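Local coordinates for aerotolerance-related membrane protein (Bacteroides fragilis, PDB 4JDU) that is of unknown detailed function but binds calcium through a von Willebrand factor type A domain and is probably linked to oxygen tolerance at the cell membrane, at residues Met12-Ile17 with Ile53-Asp58; Ala23-Pro28 with Asp148-Pro153; Gly109-Val114 with Gln138-Gly143; Leu173-Cys178 with Gly187-Val192. The protein carries 6 engineered substitutions. One frame throughout, in Å; residues are numbered along the deposited sequence. Where two conformers were deposited one is given.

Interaction 1: residues Met12-Ile17 with Ile53-Asp58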
loop_
_atom_site.group_PDB
_atom_site.type_symbol
_atom_site.label_atom_id
_atom_site.label_comp_id
_atom_site.label_asym_id
_atom_site.label_seq_id
_atom_site.Cartn_x
_atom_site.Cartn_y
_atom_site.Cartn_z
HETATM N N MSE A 12 -0.137 6.706 -7.934
HETATM C CA MSE A 12 0.157 5.285 -8.036
HETATM C C MSE A 12 -0.005 4.632 -6.679
HETATM O O MSE A 12 0.718 4.953 -5.721
HETATM C CB MSE A 12 1.569 5.030 -8.573
HETATM C CG MSE A 12 1.930 3.561 -8.607
HETATM SE SE MSE A 12 0.723 2.529 -9.736
HETATM C CE MSE A 12 1.059 3.413 -11.421
ATOM N N ILE A 13 -0.978 3.730 -6.602
ATOM C CA ILE A 13 -1.191 2.930 -5.407
ATOM C C ILE A 13 -0.193 1.783 -5.412
ATOM O O ILE A 13 -0.002 1.116 -6.429
ATOM C CB ILE A 13 -2.611 2.332 -5.384
ATOM C CG1 ILE A 13 -3.665 3.429 -5.539
ATOM C CG2 ILE A 13 -2.841 1.544 -4.100
ATOM C CD1 ILE A 13 -3.670 4.434 -4.399
ATOM N N ALA A 14 0.464 1.557 -4.281
ATOM C CA ALA A 14 1.283 0.359 -4.118
ATOM C C ALA A 14 0.716 -0.434 -2.951
ATOM O O ALA A 14 0.870 -0.031 -1.794
ATOM C CB ALA A 14 2.748 0.724 -3.878
ATOM N N LEU A 15 0.038 -1.534 -3.264
ATOM C CA LEU A 15 -0.680 -2.318 -2.261
ATOM C C LEU A 15 0.087 -3.566 -1.869
ATOM O O LEU A 15 0.386 -4.411 -2.713
ATOM C CB LEU A 15 -2.062 -2.714 -2.780
ATOM C CG LEU A 15 -2.883 -3.688 -1.920
ATOM C CD1 LEU A 15 -3.275 -3.059 -0.596
ATOM C CD2 LEU A 15 -4.111 -4.079 -2.691
ATOM N N ASP A 16 0.389 -3.673 -0.582
ATOM C CA ASP A 16 0.978 -4.873 0.011
ATOM C C ASP A 16 -0.038 -6.022 -0.033
ATOM O O ASP A 16 -1.110 -5.921 0.565
ATOM C CB ASP A 16 1.308 -4.537 1.473
ATOM C CG ASP A 16 2.226 -5.541 2.134
ATOM O OD1 ASP A 16 2.199 -6.735 1.776
ATOM O OD2 ASP A 16 2.968 -5.123 3.059
ATOM N N ILE A 17 0.291 -7.101 -0.738
ATOM C CA ILE A 17 -0.555 -8.298 -0.734
ATOM C C ILE A 17 0.184 -9.507 -0.157
ATOM O O ILE A 17 -0.165 -10.669 -0.420
ATOM C CB ILE A 17 -1.158 -8.603 -2.124
ATOM C CG1 ILE A 17 -0.074 -8.929 -3.154
ATOM C CG2 ILE A 17 -2.014 -7.416 -2.588
ATOM C CD1 ILE A 17 -0.660 -9.563 -4.419
ATOM N N ILE A 53 -0.068 -0.943 -8.278
ATOM C CA ILE A 53 0.963 -1.951 -8.132
ATOM C C ILE A 53 0.588 -2.825 -6.938
ATOM O O ILE A 53 0.056 -2.326 -5.942
ATOM C CB ILE A 53 2.314 -1.253 -7.874
ATOM C CG1 ILE A 53 2.861 -0.721 -9.197
ATOM C CG2 ILE A 53 3.331 -2.184 -7.207
ATOM C CD1 ILE A 53 3.906 0.348 -9.022
ATOM N N VAL A 54 0.819 -4.127 -7.052
ATOM C CA VAL A 54 0.760 -5.003 -5.884
ATOM C C VAL A 54 2.154 -5.528 -5.580
ATOM O O VAL A 54 2.999 -5.668 -6.482
ATOM C CB VAL A 54 -0.220 -6.187 -6.080
ATOM C CG1 VAL A 54 -1.639 -5.679 -6.284
ATOM C CG2 VAL A 54 0.225 -7.091 -7.252
ATOM N N PHE A 55 2.425 -5.803 -4.312
ATOM C CA PHE A 55 3.744 -6.318 -3.962
ATOM C C PHE A 55 3.738 -7.262 -2.772
ATOM O O PHE A 55 2.898 -7.164 -1.875
ATOM C CB PHE A 55 4.743 -5.169 -3.722
ATOM C CG PHE A 55 4.496 -4.381 -2.454
ATOM C CD1 PHE A 55 3.635 -3.285 -2.458
ATOM C CD2 PHE A 55 5.134 -4.722 -1.258
ATOM C CE1 PHE A 55 3.422 -2.540 -1.305
ATOM C CE2 PHE A 55 4.902 -3.986 -0.088
ATOM C CZ PHE A 55 4.046 -2.899 -0.117
ATOM N N ALA A 56 4.711 -8.161 -2.778
ATOM C CA ALA A 56 5.071 -8.928 -1.598
ATOM C C ALA A 56 6.590 -8.977 -1.622
ATOM O O ALA A 56 7.229 -7.963 -1.351
ATOM C CB ALA A 56 4.446 -10.321 -1.633
ATOM N N GLY A 57 7.171 -10.110 -1.995
ATOM C CA GLY A 57 8.614 -10.196 -2.146
ATOM C C GLY A 57 9.102 -9.477 -3.391
ATOM O O GLY A 57 10.267 -9.072 -3.482
ATOM N N ASP A 58 8.207 -9.331 -4.363
ATOM C CA ASP A 58 8.491 -8.567 -5.569
ATOM C C ASP A 58 7.279 -7.692 -5.861
ATOM O O ASP A 58 6.212 -7.887 -5.272
ATOM C CB ASP A 58 8.757 -9.509 -6.741
ATOM C CG ASP A 58 7.812 -10.696 -6.755
#

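Interaction 2: residues Ala23-Pro28 with Asp148-Pro153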
loop_
_atom_site.group_PDB
_atom_site.type_symbol
_atom_site.label_atom_id
_atom_site.label_comp_id
_atom_site.label_asym_id
_atom_site.label_seq_id
_atom_site.Cartn_x
_atom_site.Cartn_y
_atom_site.Cartn_z
ATOM N N ALA A 23 -3.885 -10.965 8.229
ATOM C CA ALA A 23 -4.221 -10.811 9.647
ATOM C C ALA A 23 -5.534 -10.047 9.813
ATOM O O ALA A 23 -5.846 -9.145 9.025
ATOM C CB ALA A 23 -3.096 -10.110 10.407
ATOM N N GLN A 24 -6.300 -10.419 10.834
ATOM C CA GLN A 24 -7.643 -9.885 11.038
ATOM C C GLN A 24 -7.749 -9.009 12.279
ATOM O O GLN A 24 -8.813 -8.916 12.907
ATOM C CB GLN A 24 -8.655 -11.036 11.066
ATOM C CG GLN A 24 -8.640 -11.853 9.777
ATOM C CD GLN A 24 -9.572 -13.042 9.815
ATOM O OE1 GLN A 24 -10.057 -13.429 10.868
ATOM N NE2 GLN A 24 -9.822 -13.634 8.653
ATOM N N ASP A 25 -6.644 -8.365 12.643
ATOM C CA ASP A 25 -6.678 -7.426 13.750
ATOM C C ASP A 25 -7.502 -6.182 13.429
ATOM O O ASP A 25 -8.037 -5.537 14.325
ATOM C CB ASP A 25 -5.270 -7.089 14.265
ATOM C CG ASP A 25 -4.319 -6.586 13.177
ATOM O OD1 ASP A 25 -4.598 -6.697 11.960
ATOM O OD2 ASP A 25 -3.231 -6.093 13.558
ATOM N N VAL A 26 -7.621 -5.866 12.147
ATOM C CA VAL A 26 -8.592 -4.874 11.692
ATOM C C VAL A 26 -9.577 -5.567 10.749
ATOM O O VAL A 26 -9.204 -6.475 10.001
ATOM C CB VAL A 26 -7.935 -3.647 11.017
ATOM C CG1 VAL A 26 -6.949 -2.966 11.972
ATOM C CG2 VAL A 26 -7.241 -4.039 9.753
ATOM N N GLN A 27 -10.832 -5.141 10.816
ATOM C CA GLN A 27 -11.954 -5.847 10.196
ATOM C C GLN A 27 -12.133 -5.442 8.738
ATOM O O GLN A 27 -12.031 -4.262 8.409
ATOM C CB GLN A 27 -13.217 -5.532 10.997
ATOM C CG GLN A 27 -14.553 -5.579 10.255
ATOM C CD GLN A 27 -15.645 -4.827 11.016
ATOM O OE1 GLN A 27 -15.368 -3.840 11.699
ATOM N NE2 GLN A 27 -16.885 -5.293 10.905
ATOM N N PRO A 28 -12.380 -6.421 7.849
ATOM C CA PRO A 28 -12.388 -7.853 8.176
ATOM C C PRO A 28 -10.996 -8.485 8.088
ATOM O O PRO A 28 -10.791 -9.570 8.643
ATOM C CB PRO A 28 -13.356 -8.454 7.146
ATOM C CG PRO A 28 -13.343 -7.505 5.997
ATOM C CD PRO A 28 -12.871 -6.149 6.486
ATOM N N ASP A 148 -0.386 -4.134 18.268
ATOM C CA ASP A 148 -0.428 -5.158 19.312
ATOM C C ASP A 148 0.087 -6.513 18.847
ATOM O O ASP A 148 0.922 -7.142 19.507
ATOM C CB ASP A 148 -1.858 -5.332 19.838
ATOM C CG ASP A 148 -2.704 -4.076 19.688
ATOM O OD1 ASP A 148 -2.143 -2.984 19.427
ATOM O OD2 ASP A 148 -3.944 -4.190 19.838
ATOM N N GLY A 149 -0.445 -6.964 17.718
ATOM C CA GLY A 149 -0.064 -8.242 17.142
ATOM C C GLY A 149 -1.218 -9.208 16.947
ATOM O O GLY A 149 -1.972 -9.488 17.886
ATOM N N ALA A 150 -1.351 -9.733 15.729
ATOM C CA ALA A 150 -2.336 -10.780 15.457
ATOM C C ALA A 150 -1.704 -11.902 14.642
ATOM O O ALA A 150 -0.719 -11.676 13.928
ATOM C CB ALA A 150 -3.539 -10.205 14.720
ATOM N N PRO A 151 -2.270 -13.119 14.721
ATOM C CA PRO A 151 -1.799 -14.212 13.867
ATOM C C PRO A 151 -2.386 -14.113 12.462
ATOM O O PRO A 151 -3.263 -13.277 12.216
ATOM C CB PRO A 151 -2.346 -15.453 14.575
ATOM C CG PRO A 151 -3.619 -14.983 15.188
ATOM C CD PRO A 151 -3.368 -13.547 15.610
ATOM N N ILE A 152 -1.897 -14.945 11.550
ATOM C CA ILE A 152 -2.358 -14.928 10.163
ATOM C C ILE A 152 -3.202 -16.184 9.888
ATOM O O ILE A 152 -2.666 -17.292 9.831
ATOM C CB ILE A 152 -1.159 -14.867 9.209
ATOM C CG1 ILE A 152 -0.231 -13.705 9.589
ATOM C CG2 ILE A 152 -1.636 -14.750 7.761
ATOM C CD1 ILE A 152 1.119 -13.778 8.914
ATOM N N PRO A 153 -4.518 -16.012 9.703
ATOM C CA PRO A 153 -5.374 -17.187 9.475
ATOM C C PRO A 153 -5.164 -17.788 8.096
ATOM O O PRO A 153 -4.861 -17.093 7.119
ATOM C CB PRO A 153 -6.792 -16.615 9.583
ATOM C CG PRO A 153 -6.635 -15.167 9.139
ATOM C CD PRO A 153 -5.292 -14.754 9.710
HETATM O O HOH W 1 -5.872 -12.509 12.732
HETATM O O HOH W 2 -2.620 -6.501 16.161
#

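Interaction 3: residues Gly109-Val114 with Gln138-Gly143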
loop_
_atom_site.group_PDB
_atom_site.type_symbol
_atom_site.label_atom_id
_atom_site.label_comp_id
_atom_site.label_asym_id
_atom_site.label_seq_id
_atom_site.Cartn_x
_atom_site.Cartn_y
_atom_site.Cartn_z
ATOM N N GLY A 109 1.326 16.775 -11.058
ATOM C CA GLY A 109 1.685 16.241 -9.761
ATOM C C GLY A 109 1.757 14.729 -9.804
ATOM O O GLY A 109 1.002 14.079 -10.536
ATOM N N ARG A 110 2.687 14.165 -9.042
ATOM C CA ARG A 110 2.823 12.718 -8.955
ATOM C C ARG A 110 2.885 12.312 -7.485
ATOM O O ARG A 110 3.681 12.852 -6.713
ATOM C CB ARG A 110 4.093 12.235 -9.664
ATOM C CG ARG A 110 4.255 12.642 -11.129
ATOM C CD ARG A 110 5.672 12.247 -11.586
ATOM N NE ARG A 110 6.088 12.525 -12.971
ATOM C CZ ARG A 110 5.333 12.495 -14.072
ATOM N NH1 ARG A 110 4.032 12.220 -14.037
ATOM N NH2 ARG A 110 5.902 12.761 -15.244
ATOM N N ALA A 111 2.045 11.361 -7.097
ATOM C CA ALA A 111 2.027 10.872 -5.719
ATOM C C ALA A 111 1.964 9.360 -5.684
ATOM O O ALA A 111 1.257 8.740 -6.480
ATOM C CB ALA A 111 0.842 11.458 -4.960
ATOM N N ILE A 112 2.711 8.776 -4.755
ATOM C CA ILE A 112 2.669 7.343 -4.499
ATOM C C ILE A 112 1.974 7.138 -3.172
ATOM O O ILE A 112 2.233 7.870 -2.216
ATOM C CB ILE A 112 4.087 6.748 -4.445
ATOM C CG1 ILE A 112 4.785 6.929 -5.800
ATOM C CG2 ILE A 112 4.051 5.276 -4.017
ATOM C CD1 ILE A 112 6.254 6.561 -5.788
ATOM N N VAL A 113 1.059 6.175 -3.125
ATOM C CA VAL A 113 0.388 5.829 -1.872
ATOM C C VAL A 113 0.656 4.366 -1.562
ATOM O O VAL A 113 0.118 3.476 -2.225
ATOM C CB VAL A 113 -1.132 6.085 -1.949
ATOM C CG1 VAL A 113 -1.802 5.739 -0.613
ATOM C CG2 VAL A 113 -1.421 7.535 -2.328
ATOM N N VAL A 114 1.539 4.130 -0.595
ATOM C CA VAL A 114 1.870 2.777 -0.159
ATOM C C VAL A 114 0.894 2.350 0.929
ATOM O O VAL A 114 0.718 3.071 1.910
ATOM C CB VAL A 114 3.311 2.697 0.386
ATOM C CG1 VAL A 114 3.670 1.266 0.728
ATOM C CG2 VAL A 114 4.306 3.251 -0.637
ATOM N N GLN A 138 5.917 12.588 -4.389
ATOM C CA GLN A 138 5.571 12.398 -2.981
ATOM C C GLN A 138 5.269 10.939 -2.657
ATOM O O GLN A 138 4.627 10.238 -3.440
ATOM C CB GLN A 138 4.342 13.243 -2.652
ATOM C CG GLN A 138 3.787 13.044 -1.252
ATOM C CD GLN A 138 2.531 13.857 -1.028
ATOM O OE1 GLN A 138 1.491 13.595 -1.642
ATOM N NE2 GLN A 138 2.623 14.863 -0.159
ATOM N N VAL A 139 5.737 10.484 -1.500
ATOM C CA VAL A 139 5.403 9.137 -1.036
ATOM C C VAL A 139 4.652 9.206 0.287
ATOM O O VAL A 139 5.177 9.691 1.297
ATOM C CB VAL A 139 6.634 8.245 -0.848
ATOM C CG1 VAL A 139 6.204 6.824 -0.505
ATOM C CG2 VAL A 139 7.511 8.263 -2.091
ATOM N N ASN A 140 3.411 8.729 0.237
ATOM C CA ASN A 140 2.518 8.658 1.388
ATOM C C ASN A 140 2.393 7.213 1.827
ATOM O O ASN A 140 2.528 6.293 1.021
ATOM C CB ASN A 140 1.135 9.190 0.997
ATOM C CG ASN A 140 1.195 10.601 0.445
ATOM O OD1 ASN A 140 1.440 11.558 1.189
ATOM N ND2 ASN A 140 0.970 10.743 -0.866
ATOM N N VAL A 141 2.112 7.008 3.105
ATOM C CA VAL A 141 1.941 5.657 3.618
ATOM C C VAL A 141 0.668 5.535 4.453
ATOM O O VAL A 141 0.436 6.328 5.384
ATOM C CB VAL A 141 3.160 5.209 4.458
ATOM C CG1 VAL A 141 2.968 3.780 4.940
ATOM C CG2 VAL A 141 4.457 5.327 3.655
ATOM N N LEU A 142 -0.167 4.560 4.096
ATOM C CA LEU A 142 -1.339 4.218 4.890
ATOM C C LEU A 142 -1.040 2.896 5.583
ATOM O O LEU A 142 -0.856 1.859 4.930
ATOM C CB LEU A 142 -2.594 4.119 4.020
ATOM C CG LEU A 142 -2.842 5.312 3.098
ATOM C CD1 LEU A 142 -4.144 5.163 2.332
ATOM C CD2 LEU A 142 -2.801 6.623 3.867
ATOM N N GLY A 143 -0.947 2.947 6.910
ATOM C CA GLY A 143 -0.606 1.772 7.690
ATOM C C GLY A 143 -1.870 1.050 8.110
ATOM O O GLY A 143 -2.759 1.652 8.720
#

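Interaction 4: residues Leu173-Cys178 with Gly187-Val192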
loop_
_atom_site.group_PDB
_atom_site.type_symbol
_atom_site.label_atom_id
_atom_site.label_comp_id
_atom_site.label_asym_id
_atom_site.label_seq_id
_atom_site.Cartn_x
_atom_site.Cartn_y
_atom_site.Cartn_z
ATOM N N LEU A 173 1.622 -4.107 13.074
ATOM C CA LEU A 173 1.833 -2.857 12.345
ATOM C C LEU A 173 3.151 -2.258 12.805
ATOM O O LEU A 173 3.375 -2.090 14.008
ATOM C CB LEU A 173 0.702 -1.874 12.635
ATOM C CG LEU A 173 0.910 -0.468 12.052
ATOM C CD1 LEU A 173 0.635 -0.456 10.570
ATOM C CD2 LEU A 173 0.016 0.527 12.767
ATOM N N ASN A 174 4.032 -1.963 11.853
ATOM C CA ASN A 174 5.299 -1.307 12.158
ATOM C C ASN A 174 5.170 0.177 11.890
ATOM O O ASN A 174 5.547 0.669 10.824
ATOM C CB ASN A 174 6.437 -1.900 11.325
ATOM C CG ASN A 174 7.808 -1.392 11.765
ATOM O OD1 ASN A 174 7.931 -0.317 12.359
ATOM N ND2 ASN A 174 8.846 -2.163 11.468
ATOM N N GLU A 175 4.641 0.900 12.864
ATOM C CA GLU A 175 4.316 2.298 12.652
ATOM C C GLU A 175 5.556 3.151 12.450
ATOM O O GLU A 175 5.552 4.038 11.594
ATOM C CB GLU A 175 3.501 2.816 13.831
ATOM C CG GLU A 175 2.767 4.118 13.562
ATOM C CD GLU A 175 1.456 4.177 14.323
ATOM O OE1 GLU A 175 1.494 4.305 15.565
ATOM O OE2 GLU A 175 0.392 4.066 13.676
ATOM N N ALA A 176 6.604 2.903 13.233
ATOM C CA ALA A 176 7.820 3.705 13.129
ATOM C C ALA A 176 8.373 3.677 11.713
ATOM O O ALA A 176 8.742 4.723 11.166
ATOM C CB ALA A 176 8.870 3.223 14.129
HETATM N N MSE A 177 8.417 2.486 11.121
HETATM C CA MSE A 177 8.908 2.324 9.753
HETATM C C MSE A 177 8.027 3.084 8.768
HETATM O O MSE A 177 8.535 3.797 7.904
HETATM C CB MSE A 177 8.987 0.836 9.376
HETATM C CG MSE A 177 9.260 0.538 7.893
HETATM SE SE MSE A 177 10.917 1.273 7.153
HETATM C CE MSE A 177 12.236 0.552 8.405
ATOM N N CYS A 178 6.712 2.949 8.895
ATOM C CA CYS A 178 5.809 3.635 7.977
ATOM C C CYS A 178 5.964 5.149 8.096
ATOM O O CYS A 178 5.943 5.868 7.093
ATOM C CB CYS A 178 4.356 3.260 8.265
ATOM S SG CYS A 178 3.846 1.552 7.909
ATOM N N GLY A 187 5.688 13.008 2.391
ATOM C CA GLY A 187 4.272 12.711 2.347
ATOM C C GLY A 187 3.702 12.592 3.738
ATOM O O GLY A 187 4.339 12.979 4.728
ATOM N N ILE A 188 2.494 12.050 3.812
ATOM C CA ILE A 188 1.887 11.861 5.119
ATOM C C ILE A 188 1.755 10.391 5.461
ATOM O O ILE A 188 1.752 9.516 4.581
ATOM C CB ILE A 188 0.507 12.543 5.254
ATOM C CG1 ILE A 188 -0.509 11.895 4.311
ATOM C CG2 ILE A 188 0.622 14.051 5.040
ATOM C CD1 ILE A 188 -1.935 12.325 4.565
ATOM N N TYR A 189 1.717 10.118 6.765
ATOM C CA TYR A 189 1.413 8.783 7.269
ATOM C C TYR A 189 0.071 8.821 7.984
ATOM O O TYR A 189 -0.202 9.722 8.787
ATOM C CB TYR A 189 2.481 8.261 8.241
ATOM C CG TYR A 189 2.005 7.046 9.008
ATOM C CD1 TYR A 189 1.905 5.813 8.385
ATOM C CD2 TYR A 189 1.628 7.138 10.339
ATOM C CE1 TYR A 189 1.446 4.701 9.068
ATOM C CE2 TYR A 189 1.176 6.022 11.034
ATOM C CZ TYR A 189 1.094 4.808 10.388
ATOM O OH TYR A 189 0.648 3.666 11.033
ATOM N N ILE A 190 -0.772 7.839 7.688
ATOM C CA ILE A 190 -2.044 7.687 8.382
ATOM C C ILE A 190 -2.181 6.250 8.834
ATOM O O ILE A 190 -2.029 5.329 8.023
ATOM C CB ILE A 190 -3.226 7.979 7.451
ATOM C CG1 ILE A 190 -3.168 9.415 6.933
ATOM C CG2 ILE A 190 -4.547 7.719 8.158
ATOM C CD1 ILE A 190 -4.045 9.637 5.733
ATOM N N ARG A 191 -2.469 6.040 10.118
ATOM C CA ARG A 191 -2.850 4.712 10.582
ATOM C C ARG A 191 -4.328 4.509 10.273
ATOM O O ARG A 191 -5.190 5.225 10.794
ATOM C CB ARG A 191 -2.611 4.513 12.081
ATOM C CG ARG A 191 -2.904 3.070 12.495
ATOM C CD ARG A 191 -3.150 2.905 13.983
ATOM N NE ARG A 191 -1.933 3.045 14.771
ATOM C CZ ARG A 191 -1.863 2.796 16.075
ATOM N NH1 ARG A 191 -2.944 2.386 16.730
ATOM N NH2 ARG A 191 -0.717 2.946 16.725
ATOM N N VAL A 192 -4.616 3.549 9.410
ATOM C CA VAL A 192 -5.976 3.375 8.922
ATOM C C VAL A 192 -6.891 2.783 9.976
ATOM O O VAL A 192 -6.631 1.696 10.494
ATOM C CB VAL A 192 -6.011 2.475 7.685
ATOM C CG1 VAL A 192 -7.445 2.336 7.196
ATOM C CG2 VAL A 192 -5.124 3.054 6.595
#

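Interaction 1: residues Met12-Ile17 with Ile53-Asp58
Phe-55 folds its ring back across the neighbouring strand and lies against Asp-16. From CB, the chi1 of 71° places CG between the backbone N and the carbonyl carbon. The ring beyond it leans toward the strand that holds Asp-16. CG stays 4.1 Å from Leu-15 O, and CD1 closes in on that same oxygen. CE1 comes to 3.3 Å from Asp-16 N, with Ala-14 O near the ring plane at this edge. Further out, CZ meets Asp-16 CB at 3.6 Å and CE2 faces Asp-16 CG. Asp-16 CA sits over one ring face, offset toward the rim and 3.8 Å from the centroid, which makes a CH-pi contact; helix 91-99 touches the ring too, through Ala-94.

Strands 9-16 and 49-55 run parallel here. Four backbone bonds tie them: Ile-53 N to Ile-13 O, Leu-15 N to Ile-53 O, Phe-55 N to Leu-15 O, and Ile-17 N to Phe-55 O at 2.8 Å. Flanking the pair, the selenomethionine Met-12, in one of its two conformers, crosses Ile-53 at about a right angle, its CG 3.8 Å from Ile-53 CD1. At the far end Ile-17 lays CD1 against Val-54 CB at 3.8 Å.

The carboxylate of Asp-16 continues past the ring: OD1 is hydrogen-bonded to Ser-18 OG and OD2 to Thr-116 OG1. With an aromatic wall at its base and a hydroxyl on each oxygen, this buried acid, the first residue of the DxSxS sequence of a metal-ion-dependent adhesion site, is fixed in rotation about 4 Å from the bound calcium.

Interaction 2: residues Ala23-Pro28 with Asp148-Pro153
Ala-150 and Pro-153 press on the loop 23-28 at two points, with two waters bridging the gaps. Just ahead of them, Gly-149 N donates to a water at 2.7 Å, and that water donates in turn to Asp-25 OD2, also 2.7 Å away. The same carboxylate oxygen makes a salt bridge with Arg-30 and accepts from Leu-146 N, so this acid ties the loop to Arg-30 and to the backbone at Leu-146.

Ala-150 then points its methyl at the loop. Its CB meets Asp-25 CB at 3.6 Å, and Asp-25 CG, set between the backbone N and the carbonyl carbon by a chi1 of 54°, is close by at 4.0 Å from the methyl. Ala-23 CB approaches the same methyl more loosely.

Around here the chain forms a short, weakly bonded strand that pairs antiparallel with 170-171, on an excursion between the sheet strand 138-143 and helix 175-184. The loop it meets follows the DxSxS sequence of the calcium site.

Pro-151 turns its ring away and works through its carbonyl: O lies 3.7 Å from Ala-23 CB and accepts from a second water, which takes a bond from Gln-24 N at 2.9 Å. Ile-152 also turns away from the loop, its side chain about 4 Å from that of the calcium ligand Ser-20. Pro-153 comes back toward it, and the amide end of Gln-24 crosses the proline ring obliquely, NE2 resting 3.6 Å from Pro-153 CG.

Interaction 3: residues Gly109-Val114 with Gln138-Gly143
Ile-112 O is gripped twice by Asn-140: the backbone N bonds it at 2.9 Å, and the side-chain ND2 adds a weak bond at 3.4 Å. With chi1 at -56°, Asn-140 CG lies beside the residue's own backbone N, and ND2 reaches the oxygen that this N already holds. ND2 also donates to Gln-138 OE1 at 3.0 Å, arriving from above that carbonyl plane, while OD1 accepts from Ile-188 N. Gln-138 sends its NE2 on to Glu-205 and Asn-186 O.

The strands holding these residues, 109-116 and 138-143, lie side by side and parallel, joined by the crossover through helix 125-134: a beta-alpha-beta unit of the Rossmann-like von Willebrand A fold. Ile-112 N to Gln-138 O, at 2.7 Å, is the shortest of the backbone bonds between them, and Val-114 N to Asn-140 O and Leu-142 N to Val-114 O follow.

Val-113 shares the face of Asn-140, which helix 195-206 covers; its CG1 lies 3.8 Å from Leu-142 CD1. On the opposite face, which helices 91-99 and 125-134 touch, Val-114 CG2 packs against Val-139 CG1 at 4.0 Å, and Ile-112 CD1 reaches toward Val-139 CG2.

Interaction 4: residues Leu173-Cys178 with Gly187-Val192
Glu-175 drives its carboxylate between Tyr-189 and Arg-191, crossing each side chain at about a right angle. Its CG is anti to the backbone N (chi1 -163°), and the chain bends at chi2. Against the guanidinium the carboxylate lies nearly flat, the two planes 22° apart, and the arginine grips it side-on: NE bonds OE2 and NH2 bonds OE1, both at 2.8 Å, each oxygen being met on its syn side. This is a salt bridge with two nitrogens on two oxygens. Toward the tyrosine the carboxylate stands steeply, at 75° to the ring, with OE2 in the ring plane at its edge. Tyr-189 OH donates to the anti lone pair of OE2 at 2.7 Å. Two donors thus hold OE2 in different directions, which should favour the ionised acid.

Leu-173 reaches the tyrosine tip to tip, CD2 lying 3.6 Å from OH. Along the ring's other side edge, at CE1 and CD1, Cys-178 CB comes to 3.3 Å of Tyr-189 CE1, a tight oblique contact. Its SG makes a sulfur-aromatic contact 5.3 Å from the ring centroid, again obliquely.

The helix carrying Glu-175 and Cys-178 starts at Asn-174, the N-cap, whose OD1 accepts from Met-177 N at 3.1 Å. A short loop after it leads into strand 189-191, an outermost strand of the central sheet, so these side chains clamp helix to following strand, the alternation that builds a Rossmann-like von Willebrand A domain.

Interactions 1, 3 and 4 belong to one sheet. Strands 9-16 and 109-116 are neighbours, so interactions 1 and 3, with centres about 12 Å apart, join directly, Ala-14 N lying 2.8 Å from Val-113 O. On its other side interaction 3 meets interaction 4, where Gly-143 O is 2.7 Å from Val-192 N. Interaction 2 stands apart, its centre about 17 Å from the centre of the chain, and touches none of the others. The calcium ion lies beyond the ends of the central strands: about 4 Å from the Asp-16 side chain, 7 Å from that of Ile-152 and 11 Å from those of Val-114 and Leu-173. Interactions 1 and 2 thus flank the metal site most closely.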